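Local structure of DNA polymerase sliding clamp 2 (Thermococcus kodakarensis, 3LX2) at residues Ile36-Ile41 / Val47-Asn52; Ser15-Leu20 / Ala27-Asn32. The protein forms a homotrimeric ring around DNA and probably acts as a sliding platform that tethers DNA polymerase and other proteins during replication. All coordinates share one frame; numbering follows the deposited sequence.

Contact 1 of 2, residues Ile36-Ile41 / Val47-Asn52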
loop_
_atom_site.group_PDB
_atom_site.type_symbol
_atom_site.label_atom_id
_atom_site.label_comp_id
_atom_site.label_asym_id
_atom_site.label_seq_id
_atom_site.Cartn_x
_atom_site.Cartn_y
_atom_site.Cartn_z
ATOM N N ILE A 36 -29.915 -15.276 11.438
ATOM C CA ILE A 36 -29.144 -14.494 12.430
ATOM C C ILE A 36 -29.608 -13.034 12.415
ATOM O O ILE A 36 -29.946 -12.453 11.346
ATOM C CB ILE A 36 -27.616 -14.531 12.136
ATOM C CG1 ILE A 36 -26.968 -15.856 12.544
ATOM C CG2 ILE A 36 -26.837 -13.401 12.846
ATOM C CD1 ILE A 36 -25.793 -16.247 11.631
ATOM N N GLN A 37 -29.592 -12.443 13.609
ATOM C CA GLN A 37 -30.055 -11.079 13.842
ATOM C C GLN A 37 -29.232 -10.428 14.917
ATOM O O GLN A 37 -28.865 -11.053 15.913
ATOM C CB GLN A 37 -31.556 -11.062 14.250
ATOM C CG GLN A 37 -32.505 -11.441 13.091
ATOM C CD GLN A 37 -33.957 -11.636 13.504
ATOM O OE1 GLN A 37 -34.298 -11.755 14.691
ATOM N NE2 GLN A 37 -34.825 -11.698 12.512
ATOM N N MET A 38 -28.944 -9.160 14.703
ATOM C CA MET A 38 -28.298 -8.363 15.689
ATOM C C MET A 38 -28.898 -6.984 15.631
ATOM O O MET A 38 -29.289 -6.511 14.574
ATOM C CB MET A 38 -26.805 -8.301 15.441
ATOM C CG MET A 38 -26.133 -7.202 16.224
ATOM S SD MET A 38 -24.430 -7.101 15.707
ATOM C CE MET A 38 -23.985 -5.536 16.380
ATOM N N ARG A 39 -28.964 -6.358 16.796
ATOM C CA ARG A 39 -29.438 -5.028 16.946
ATOM C C ARG A 39 -28.644 -4.462 18.074
ATOM O O ARG A 39 -28.577 -5.062 19.147
ATOM C CB ARG A 39 -30.912 -4.987 17.297
ATOM C CG ARG A 39 -31.404 -3.531 17.345
ATOM C CD ARG A 39 -32.907 -3.371 17.392
ATOM N NE ARG A 39 -33.662 -3.980 16.291
ATOM C CZ ARG A 39 -34.995 -3.997 16.261
ATOM N NH1 ARG A 39 -35.690 -3.440 17.271
ATOM N NH2 ARG A 39 -35.642 -4.559 15.243
ATOM N N ALA A 40 -28.002 -3.323 17.827
ATOM C CA ALA A 40 -27.148 -2.739 18.839
ATOM C C ALA A 40 -27.083 -1.234 18.634
ATOM O O ALA A 40 -27.487 -0.723 17.555
ATOM C CB ALA A 40 -25.789 -3.342 18.748
ATOM N N ILE A 41 -26.563 -0.537 19.660
ATOM C CA ILE A 41 -26.368 0.925 19.612
ATOM C C ILE A 41 -24.994 1.274 20.134
ATOM O O ILE A 41 -24.503 0.675 21.070
ATOM C CB ILE A 41 -27.453 1.688 20.437
ATOM C CG1 ILE A 41 -28.863 1.305 20.004
ATOM C CG2 ILE A 41 -27.382 3.218 20.248
ATOM C CD1 ILE A 41 -29.968 2.061 20.796
ATOM N N VAL A 47 -25.449 5.898 16.812
ATOM C CA VAL A 47 -25.481 4.883 15.755
ATOM C C VAL A 47 -26.209 3.610 16.159
ATOM O O VAL A 47 -25.865 2.988 17.137
ATOM C CB VAL A 47 -24.022 4.564 15.235
ATOM C CG1 VAL A 47 -23.991 3.405 14.292
ATOM C CG2 VAL A 47 -23.446 5.750 14.528
ATOM N N LEU A 48 -27.239 3.256 15.404
ATOM C CA LEU A 48 -27.973 1.995 15.619
ATOM C C LEU A 48 -27.914 1.061 14.422
ATOM O O LEU A 48 -28.236 1.459 13.294
ATOM C CB LEU A 48 -29.460 2.239 15.930
ATOM C CG LEU A 48 -30.355 0.983 16.071
ATOM C CD1 LEU A 48 -31.623 1.310 16.918
ATOM C CD2 LEU A 48 -30.767 0.347 14.716
ATOM N N VAL A 49 -27.582 -0.192 14.693
ATOM C CA VAL A 49 -27.545 -1.188 13.653
ATOM C C VAL A 49 -28.621 -2.242 13.826
ATOM O O VAL A 49 -28.865 -2.733 14.941
ATOM C CB VAL A 49 -26.143 -1.801 13.481
ATOM C CG1 VAL A 49 -25.871 -2.796 14.581
ATOM C CG2 VAL A 49 -26.057 -2.438 12.162
ATOM N N ASP A 50 -29.288 -2.540 12.712
ATOM C CA ASP A 50 -30.223 -3.609 12.634
ATOM C C ASP A 50 -29.890 -4.578 11.464
ATOM O O ASP A 50 -29.898 -4.242 10.288
ATOM C CB ASP A 50 -31.644 -3.063 12.571
ATOM C CG ASP A 50 -32.691 -4.149 12.724
ATOM O OD1 ASP A 50 -32.380 -5.198 13.308
ATOM O OD2 ASP A 50 -33.848 -3.954 12.251
ATOM N N LEU A 51 -29.593 -5.804 11.832
ATOM C CA LEU A 51 -28.966 -6.742 10.940
ATOM C C LEU A 51 -29.814 -8.004 10.888
ATOM O O LEU A 51 -30.117 -8.631 11.921
ATOM C CB LEU A 51 -27.567 -7.058 11.487
ATOM C CG LEU A 51 -26.815 -8.282 11.010
ATOM C CD1 LEU A 51 -26.560 -8.191 9.493
ATOM C CD2 LEU A 51 -25.462 -8.406 11.744
ATOM N N ASN A 52 -30.178 -8.394 9.679
ATOM C CA ASN A 52 -30.857 -9.655 9.515
ATOM C C ASN A 52 -30.322 -10.576 8.398
ATOM O O ASN A 52 -30.376 -10.252 7.219
ATOM C CB ASN A 52 -32.361 -9.433 9.407
ATOM C CG ASN A 52 -33.100 -10.703 9.087
ATOM O OD1 ASN A 52 -33.408 -11.520 9.959
ATOM N ND2 ASN A 52 -33.366 -10.898 7.797
#
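Gln37 and Asn52 lie side by side near one end of the antiparallel beta hairpin formed by strands 35-41 and 47-54, in the N-terminal domain of this PCNA-family clamp. Gln37 extends beyond CG, and its NE2 donates to Asn52 OD1 at 2.9 Å in a nearly straight bond. The acceptor sits in the Gln37 amide plane; the two amide planes stand 55° apart, and the donor lies out of the Asn52 carbonyl plane.

Arg39 and Asp50 form the next cross-strand pair on this sheet face. Their salt bridge is weak: Arg39 NE reaches Asp50 OD1 only at 3.5 Å, with OD1 at the edge of the guanidinium and in its plane. The carboxylate is turned 86° from that plane, so the two flat groups do not meet as a parallel, two-pronged pair. The firmer partner of the guanidinium is Ile123 O, bonded to NH1, which ties the hairpin to the interdomain connecting loop, between strands 108-114 and 132-137. Further along this face, Ile41 CG1 meets Leu48 CD1 at 4.1 Å.

The other face is apolar and turned to helix 10-21, whose Leu20 touches Met38, Val49 and Leu51. Met38, extended throughout, crosses Val49 at about a right angle, its CE resting 3.8 Å from Val49 CG1. Val49 CG1, set between its backbone N and carbonyl carbon (chi1 77°), is the branch that meets CE. Nearer the backbone, Met38 CB packs on Leu51 CD2 at 3.9 Å.

Two hydrogen-bonded pairs, Met38 with Leu51 and Ala40 with Val49, each exchange two backbone bonds and fix the register; Leu51 N to Met38 O is 2.8 Å. In the second pair Val49 O accepts the N-H of Ala40 and also takes a CA-H...O contact from Arg39 CA at 3.1 Å.

Contact 2 of 2, residues Ser15-Leu20 / Ala27-Asn32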
loop_
_atom_site.group_PDB
_atom_site.type_symbol
_atom_site.label_atom_id
_atom_site.label_comp_id
_atom_site.label_asym_id
_atom_site.label_seq_id
_atom_site.Cartn_x
_atom_site.Cartn_y
_atom_site.Cartn_z
ATOM N N SER A 15 -16.372 -8.274 5.707
ATOM C CA SER A 15 -16.637 -6.956 5.345
ATOM C C SER A 15 -17.854 -6.383 6.107
ATOM O O SER A 15 -17.902 -5.209 6.494
ATOM C CB SER A 15 -16.755 -6.911 3.818
ATOM O OG SER A 15 -17.831 -6.073 3.537
ATOM N N LEU A 16 -18.821 -7.233 6.390
ATOM C CA LEU A 16 -19.827 -6.928 7.394
ATOM C C LEU A 16 -19.220 -6.769 8.779
ATOM O O LEU A 16 -19.608 -5.882 9.562
ATOM C CB LEU A 16 -20.780 -8.082 7.454
ATOM C CG LEU A 16 -21.929 -7.918 8.431
ATOM C CD1 LEU A 16 -22.928 -6.886 7.908
ATOM C CD2 LEU A 16 -22.584 -9.316 8.607
ATOM N N ILE A 17 -18.284 -7.628 9.135
ATOM C CA ILE A 17 -17.776 -7.516 10.494
ATOM C C ILE A 17 -16.974 -6.227 10.651
ATOM O O ILE A 17 -17.013 -5.603 11.741
ATOM C CB ILE A 17 -17.023 -8.780 10.954
ATOM C CG1 ILE A 17 -17.985 -9.976 10.987
ATOM C CG2 ILE A 17 -16.452 -8.639 12.315
ATOM C CD1 ILE A 17 -19.191 -9.720 11.733
ATOM N N ALA A 18 -16.286 -5.837 9.565
ATOM C CA ALA A 18 -15.468 -4.632 9.519
ATOM C C ALA A 18 -16.360 -3.392 9.757
ATOM O O ALA A 18 -15.997 -2.476 10.476
ATOM C CB ALA A 18 -14.673 -4.523 8.181
ATOM N N THR A 19 -17.543 -3.380 9.194
ATOM C CA THR A 19 -18.389 -2.254 9.442
ATOM C C THR A 19 -18.841 -2.196 10.932
ATOM O O THR A 19 -18.821 -1.146 11.541
ATOM C CB THR A 19 -19.499 -2.296 8.450
ATOM O OG1 THR A 19 -18.885 -2.446 7.177
ATOM C CG2 THR A 19 -20.308 -1.052 8.474
ATOM N N LEU A 20 -19.121 -3.336 11.529
ATOM C CA LEU A 20 -19.604 -3.375 12.909
ATOM C C LEU A 20 -18.542 -2.964 13.897
ATOM O O LEU A 20 -18.813 -2.207 14.839
ATOM C CB LEU A 20 -20.197 -4.748 13.273
ATOM C CG LEU A 20 -21.297 -5.229 12.330
ATOM C CD1 LEU A 20 -21.959 -6.583 12.775
ATOM C CD2 LEU A 20 -22.347 -4.153 12.141
ATOM N N ALA A 27 -20.387 -7.721 19.873
ATOM C CA ALA A 27 -21.704 -7.874 19.309
ATOM C C ALA A 27 -22.429 -9.105 19.801
ATOM O O ALA A 27 -21.841 -10.156 20.015
ATOM C CB ALA A 27 -21.616 -7.868 17.861
ATOM N N VAL A 28 -23.723 -8.938 20.011
ATOM C CA VAL A 28 -24.601 -10.034 20.308
ATOM C C VAL A 28 -25.315 -10.583 19.078
ATOM O O VAL A 28 -26.141 -9.922 18.462
ATOM C CB VAL A 28 -25.671 -9.568 21.324
ATOM C CG1 VAL A 28 -26.622 -10.740 21.702
ATOM C CG2 VAL A 28 -24.990 -8.929 22.573
ATOM N N PHE A 29 -25.055 -11.832 18.757
ATOM C CA PHE A 29 -25.716 -12.439 17.622
ATOM C C PHE A 29 -26.854 -13.313 18.091
ATOM O O PHE A 29 -26.653 -14.311 18.753
ATOM C CB PHE A 29 -24.711 -13.232 16.801
ATOM C CG PHE A 29 -24.053 -12.433 15.688
ATOM C CD1 PHE A 29 -24.217 -11.054 15.591
ATOM C CD2 PHE A 29 -23.267 -13.072 14.725
ATOM C CE1 PHE A 29 -23.620 -10.326 14.584
ATOM C CE2 PHE A 29 -22.657 -12.331 13.719
ATOM C CZ PHE A 29 -22.850 -10.952 13.651
ATOM N N GLN A 30 -28.072 -12.930 17.764
ATOM C CA GLN A 30 -29.151 -13.856 18.004
ATOM C C GLN A 30 -29.206 -14.885 16.876
ATOM O O GLN A 30 -29.577 -14.588 15.749
ATOM C CB GLN A 30 -30.488 -13.163 18.174
ATOM C CG GLN A 30 -31.634 -14.130 18.521
ATOM C CD GLN A 30 -31.546 -14.628 19.971
ATOM O OE1 GLN A 30 -31.271 -13.826 20.908
ATOM N NE2 GLN A 30 -31.758 -15.954 20.169
ATOM N N VAL A 31 -28.831 -16.104 17.227
ATOM C CA VAL A 31 -28.840 -17.189 16.291
ATOM C C VAL A 31 -30.143 -17.965 16.393
ATOM O O VAL A 31 -30.332 -18.732 17.348
ATOM C CB VAL A 31 -27.687 -18.153 16.559
ATOM C CG1 VAL A 31 -27.560 -19.093 15.430
ATOM C CG2 VAL A 31 -26.412 -17.409 16.799
ATOM N N ASN A 32 -31.008 -17.799 15.390
ATOM C CA ASN A 32 -32.298 -18.489 15.328
ATOM C C ASN A 32 -32.421 -19.500 14.222
ATOM O O ASN A 32 -31.542 -19.604 13.354
ATOM C CB ASN A 32 -33.408 -17.486 15.129
ATOM C CG ASN A 32 -33.449 -16.511 16.207
ATOM O OD1 ASN A 32 -33.021 -16.824 17.328
ATOM N ND2 ASN A 32 -33.906 -15.294 15.908
#
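The Phe29 ring meets helix 10-21 through two methyl groups that approach it differently. Leu20 CD1 lies at the ring edge, near the ring plane, 4.5 Å from Phe29 CE1. Ile17 CD1 comes in obliquely and stands 4.3 Å from Phe29 CZ. A further ring neighbour is Phe71 of strand 67-72, which packs edge-to-face with Phe29.

The torsions account for the reach of the helix residues. Leu20 holds CD1 anti to its CA (chi2 -176°), which extends that branch toward the strand, whereas Ile17 leaves its helix pointing neither toward nor away from the strand, and only its end, CD1, comes nearer.

This is a helix laid on the inner side of a beta sheet, as in the clamp fold, where helices line the central channel and sheets form the outer layer. The two backbones stay well apart, with Leu20 CA and Ala27 CA 8.1 Å from each other, and the three touching residues are all buried. Ile17 also touches Phe76 and Leu80, and Leu20 touches Leu73, of helix 73-80, so the two residues that meet Phe29 also pack on the second helix of the domain.

At the far end of strand 26-31, away from the helix, Gln30 NE2 donates to Asn32 OD1 at 3.2 Å. The acceptor is close to the Gln30 amide plane, and the donor lies in the Asn32 carbonyl plane.

Overall arrangement
Contacts 1 and 2 follow one another along the chain, and their centres are about 8 Å apart. Strands 26-31 and 35-41 are neighbours in one sheet, where Gln30 N and Gln37 O, 2.8 Å apart, probably form a backbone hydrogen bond. Met38 joins the two contacts into one apolar core: its SD is 3.5 Å from Phe29 CE1 and 3.6 Å from Ala27 CB. Leu20 of helix 10-21 is common to both. Neither contact touches another subunit of the trimer. The opposite hairpin face, bearing Arg39, probably looks outward from the ring, away from the DNA channel.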